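Local coordinates for malonyl CoA:acyl carrier protein malonyltransferase (Streptomyces coelicolor, PDB 1NM2) that probably transfers the malonyl group from malonyl-CoA to holo acyl carrier protein, a step that supplies fatty acid biosynthesis, at residues A[109-113]-A[114-118]; A[242-245]-A[246-250]. All blocks are in the same frame, centred on the assembly; numbering follows the deposited sequence.

Interaction 1: residues A[109-113]-A[114-118]; sequences GVLDD and TAALS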
loop_
_atom_site.group_PDB
_atom_site.type_symbol
_atom_site.label_atom_id
_atom_site.label_comp_id
_atom_site.label_asym_id
_atom_site.label_seq_id
_atom_site.Cartn_x
_atom_site.Cartn_y
_atom_site.Cartn_z
ATOM N N GLY A 109 3.152 -7.190 -14.193
ATOM C CA GLY A 109 2.554 -7.272 -15.516
ATOM C C GLY A 109 1.109 -7.733 -15.544
ATOM O O GLY A 109 0.612 -8.182 -16.580
ATOM N N VAL A 110 0.428 -7.630 -14.409
ATOM C CA VAL A 110 -0.970 -8.039 -14.323
ATOM C C VAL A 110 -1.848 -6.976 -14.959
ATOM O O VAL A 110 -2.798 -7.284 -15.679
ATOM C CB VAL A 110 -1.408 -8.229 -12.857
ATOM C CG1 VAL A 110 -2.894 -8.568 -12.796
ATOM C CG2 VAL A 110 -0.583 -9.338 -12.213
ATOM N N LEU A 111 -1.512 -5.720 -14.682
ATOM C CA LEU A 111 -2.240 -4.579 -15.212
ATOM C C LEU A 111 -1.246 -3.566 -15.760
ATOM O O LEU A 111 -0.138 -3.432 -15.232
ATOM C CB LEU A 111 -3.047 -3.897 -14.104
ATOM C CG LEU A 111 -4.105 -4.679 -13.333
ATOM C CD1 LEU A 111 -4.616 -3.797 -12.199
ATOM C CD2 LEU A 111 -5.242 -5.091 -14.258
ATOM N N ASP A 112 -1.634 -2.853 -16.811
ATOM C CA ASP A 112 -0.761 -1.827 -17.363
ATOM C C ASP A 112 -0.986 -0.608 -16.467
ATOM O O ASP A 112 -1.969 -0.557 -15.720
ATOM C CB ASP A 112 -1.121 -1.535 -18.824
ATOM C CG ASP A 112 -2.565 -1.150 -19.003
ATOM O OD1 ASP A 112 -2.931 -0.017 -18.632
ATOM O OD2 ASP A 112 -3.339 -1.987 -19.512
ATOM N N ASP A 113 -0.091 0.372 -16.520
ATOM C CA ASP A 113 -0.228 1.524 -15.634
ATOM C C ASP A 113 -1.531 2.321 -15.703
ATOM O O ASP A 113 -2.140 2.577 -14.667
ATOM C CB ASP A 113 0.974 2.461 -15.790
ATOM C CG ASP A 113 1.157 2.933 -17.199
ATOM O OD1 ASP A 113 0.464 2.398 -18.088
ATOM O OD2 ASP A 113 1.994 3.834 -17.415
ATOM N N THR A 114 -1.978 2.702 -16.895
ATOM C CA THR A 114 -3.213 3.483 -17.000
ATOM C C THR A 114 -4.415 2.736 -16.429
ATOM O O THR A 114 -5.272 3.335 -15.784
ATOM C CB THR A 114 -3.528 3.895 -18.465
ATOM O OG1 THR A 114 -3.980 2.754 -19.208
ATOM C CG2 THR A 114 -2.286 4.468 -19.126
ATOM N N ALA A 115 -4.483 1.431 -16.672
ATOM C CA ALA A 115 -5.583 0.627 -16.156
ATOM C C ALA A 115 -5.517 0.585 -14.629
ATOM O O ALA A 115 -6.545 0.601 -13.947
ATOM C CB ALA A 115 -5.503 -0.793 -16.720
ATOM N N ALA A 116 -4.299 0.531 -14.098
ATOM C CA ALA A 116 -4.091 0.483 -12.654
ATOM C C ALA A 116 -4.459 1.813 -12.005
ATOM O O ALA A 116 -5.101 1.845 -10.960
ATOM C CB ALA A 116 -2.634 0.134 -12.348
ATOM N N LEU A 117 -4.044 2.914 -12.627
ATOM C CA LEU A 117 -4.337 4.240 -12.100
ATOM C C LEU A 117 -5.839 4.505 -12.162
ATOM O O LEU A 117 -6.393 5.172 -11.292
ATOM C CB LEU A 117 -3.569 5.302 -12.891
ATOM C CG LEU A 117 -2.041 5.234 -12.757
ATOM C CD1 LEU A 117 -1.405 6.202 -13.727
ATOM C CD2 LEU A 117 -1.620 5.561 -11.328
ATOM N N SER A 118 -6.491 3.971 -13.189
ATOM C CA SER A 118 -7.932 4.134 -13.342
ATOM C C SER A 118 -8.645 3.348 -12.245
ATOM O O SER A 118 -9.638 3.805 -11.674
ATOM C CB SER A 118 -8.380 3.630 -14.714
ATOM O OG SER A 118 -9.796 3.676 -14.835
#
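The carboxylate of Asp112 is approached on opposite faces of its plane by Thr114 OG1 and Ala115 N, and both donate to OD1. This is an N-cap: Asp112 stands right before helix 113-132. Ala115 N arrives from the syn side, 33° out of the plane, at 2.9 Å from Asp112 OD1. The Thr114 hydroxyl comes nearly in line with the C-O bond of OD1, at 3.0 Å. Asp112 CG sits between its backbone N and carbonyl carbon (chi1 56°), which turns the carboxylate back over the first helical turn. The next carboxylate, that of Asp113, is met from above its plane by Thr114 N, 2.7 Å from OD1. Its OD2 faces the other way, in a salt bridge with Arg30 and a hydrogen bond with Trp34 NE1 of helix 27-38. Replaced by alanine, Asp113 would give up its carboxylate, which would probably leave Arg30 without this counter-charge and Trp34 NE1 and Thr114 N without this acceptor. The backbone takes over with Ala116 N bonded to Asp112 O. On the buried side, Leu111 CD1 packs against Ala116 CB at 4.4 Å. One turn on, Leu117 N donates to Asp113 O at 2.8 Å.

Interaction 2: residues A[242-245]-A[246-250]; sequences TEVL and DRLVG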
loop_
_atom_site.group_PDB
_atom_site.type_symbol
_atom_site.label_atom_id
_atom_site.label_comp_id
_atom_site.label_asym_id
_atom_site.label_seq_id
_atom_site.Cartn_x
_atom_site.Cartn_y
_atom_site.Cartn_z
ATOM N N THR A 242 -6.721 -13.117 -12.841
ATOM C CA THR A 242 -8.083 -12.834 -12.400
ATOM C C THR A 242 -8.168 -12.965 -10.877
ATOM O O THR A 242 -8.893 -12.209 -10.228
ATOM C CB THR A 242 -9.116 -13.789 -13.061
ATOM O OG1 THR A 242 -8.694 -15.147 -12.889
ATOM C CG2 THR A 242 -9.254 -13.484 -14.543
ATOM N N GLU A 243 -7.423 -13.911 -10.304
ATOM C CA GLU A 243 -7.427 -14.073 -8.850
ATOM C C GLU A 243 -6.723 -12.882 -8.200
ATOM O O GLU A 243 -7.079 -12.463 -7.091
ATOM C CB GLU A 243 -6.762 -15.396 -8.438
ATOM C CG GLU A 243 -7.639 -16.619 -8.716
ATOM C CD GLU A 243 -7.046 -17.925 -8.207
ATOM O OE1 GLU A 243 -7.745 -18.960 -8.275
ATOM O OE2 GLU A 243 -5.888 -17.925 -7.741
ATOM N N VAL A 244 -5.730 -12.327 -8.895
ATOM C CA VAL A 244 -5.018 -11.161 -8.387
ATOM C C VAL A 244 -6.008 -9.996 -8.321
ATOM O O VAL A 244 -6.126 -9.314 -7.299
ATOM C CB VAL A 244 -3.839 -10.757 -9.313
ATOM C CG1 VAL A 244 -3.370 -9.340 -8.975
ATOM C CG2 VAL A 244 -2.679 -11.741 -9.144
ATOM N N LEU A 245 -6.723 -9.777 -9.419
ATOM C CA LEU A 245 -7.704 -8.704 -9.492
ATOM C C LEU A 245 -8.851 -8.876 -8.494
ATOM O O LEU A 245 -9.275 -7.906 -7.852
ATOM C CB LEU A 245 -8.260 -8.599 -10.915
ATOM C CG LEU A 245 -9.292 -7.493 -11.176
ATOM C CD1 LEU A 245 -8.735 -6.144 -10.757
ATOM C CD2 LEU A 245 -9.662 -7.482 -12.644
ATOM N N ASP A 246 -9.364 -10.096 -8.362
ATOM C CA ASP A 246 -10.460 -10.332 -7.431
ATOM C C ASP A 246 -10.000 -10.024 -6.009
ATOM O O ASP A 246 -10.752 -9.446 -5.222
ATOM C CB ASP A 246 -10.975 -11.777 -7.520
ATOM C CG ASP A 246 -11.707 -12.066 -8.830
ATOM O OD1 ASP A 246 -12.295 -11.135 -9.417
ATOM O OD2 ASP A 246 -11.712 -13.232 -9.268
ATOM N N ARG A 247 -8.765 -10.405 -5.688
ATOM C CA ARG A 247 -8.213 -10.148 -4.363
ATOM C C ARG A 247 -8.079 -8.644 -4.101
ATOM O O ARG A 247 -8.382 -8.176 -3.001
ATOM C CB ARG A 247 -6.855 -10.835 -4.211
ATOM C CG ARG A 247 -6.955 -12.323 -3.935
ATOM C CD ARG A 247 -5.597 -13.000 -3.955
ATOM N NE ARG A 247 -5.687 -14.378 -3.479
ATOM C CZ ARG A 247 -5.163 -14.810 -2.333
ATOM N NH1 ARG A 247 -4.505 -13.969 -1.539
ATOM N NH2 ARG A 247 -5.306 -16.079 -1.979
ATOM N N LEU A 248 -7.630 -7.893 -5.107
ATOM C CA LEU A 248 -7.482 -6.442 -4.981
ATOM C C LEU A 248 -8.832 -5.801 -4.656
ATOM O O LEU A 248 -8.935 -4.953 -3.770
ATOM C CB LEU A 248 -6.963 -5.827 -6.291
ATOM C CG LEU A 248 -5.518 -6.049 -6.742
ATOM C CD1 LEU A 248 -5.346 -5.514 -8.162
ATOM C CD2 LEU A 248 -4.561 -5.339 -5.788
ATOM N N VAL A 249 -9.865 -6.209 -5.384
ATOM C CA VAL A 249 -11.202 -5.662 -5.184
ATOM C C VAL A 249 -11.747 -5.975 -3.792
ATOM O O VAL A 249 -12.343 -5.115 -3.143
ATOM C CB VAL A 249 -12.183 -6.205 -6.241
ATOM C CG1 VAL A 249 -13.577 -5.632 -6.008
ATOM C CG2 VAL A 249 -11.690 -5.847 -7.639
ATOM N N GLY A 250 -11.533 -7.206 -3.340
ATOM C CA GLY A 250 -12.010 -7.614 -2.030
ATOM C C GLY A 250 -11.209 -7.061 -0.865
ATOM O O GLY A 250 -11.770 -6.833 0.206
#
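Leu245 meets Leu248 and Val249 along one side of helix 241-251, and this side is the packed part of the contact. The CD1 methyl of Leu245 lies 4.3 Å from Leu248 CD1, and it touches Val249 CG2 at the same spacing. Leu245 CG is anti to the backbone N (chi1 -179°), which carries CD1 forward along the helix to these two partners. Val244 CG1 reaches Leu248 CD1 from the preceding position, at 4.4 Å. Leu245 and Val249 rest on helix 207-217, Leu248 on helix 100-107, and Val244 and Leu248 on Tyr229 of strand 228-229.

The other side is polar and looser. Thr242, Glu243 and Asp246 are exposed there. The Thr242 hydroxyl bonds back to Ser240 OG, near the start of the helix. Asp246 CG is anti to its carbonyl carbon (chi1 -70°), and the carboxylate folds back beside Thr242 O. Its OD2 comes within 3.1 Å of Thr242 O, but both are acceptors. Arg247 runs extended from CG to NE. Its CG lies 3.2 Å from Glu243 O, and that carbonyl oxygen sits at the edge of the guanidinium, near its plane. The acid of Glu243 is not a partner: OE2 stays 5.5 Å from Arg247 NE. The NH1 end instead makes a salt bridge with Asp234, in the loop before the helix.

Four i to i+4 backbone bonds link the successive turns, from Asp246 N to Thr242 O through to Val249 N to Leu245 O. The chemistry therefore divides the work. Apolar branches seat the helix on its neighbours, and the arginine ties it to that loop. Asp246 OD2 and Thr242 O gain nothing from each other, and any rise in the pKa of this exposed carboxylate is probably small.

In the fold
Interaction 1 comes first along the chain and interaction 2 well after it, both within the acyl transferase domain. Their centres are 13 Å apart, and each lies about 15 Å from the centre of the chain. They meet directly where Val110 CG1 packs on Val244 CG1 at 3.9 Å. They also share helix 100-107: Ala116 and Leu248 both touch its Ile102. Strand 93-96 of the parallel sheet and that helix are joined through a GxSxG sequence (Gly96, Ser98, Gly100), probably the nucleophile elbow. The turn into helix 113-132 and the buried side of helix 241-251 thus both pack against the helix after this probable elbow.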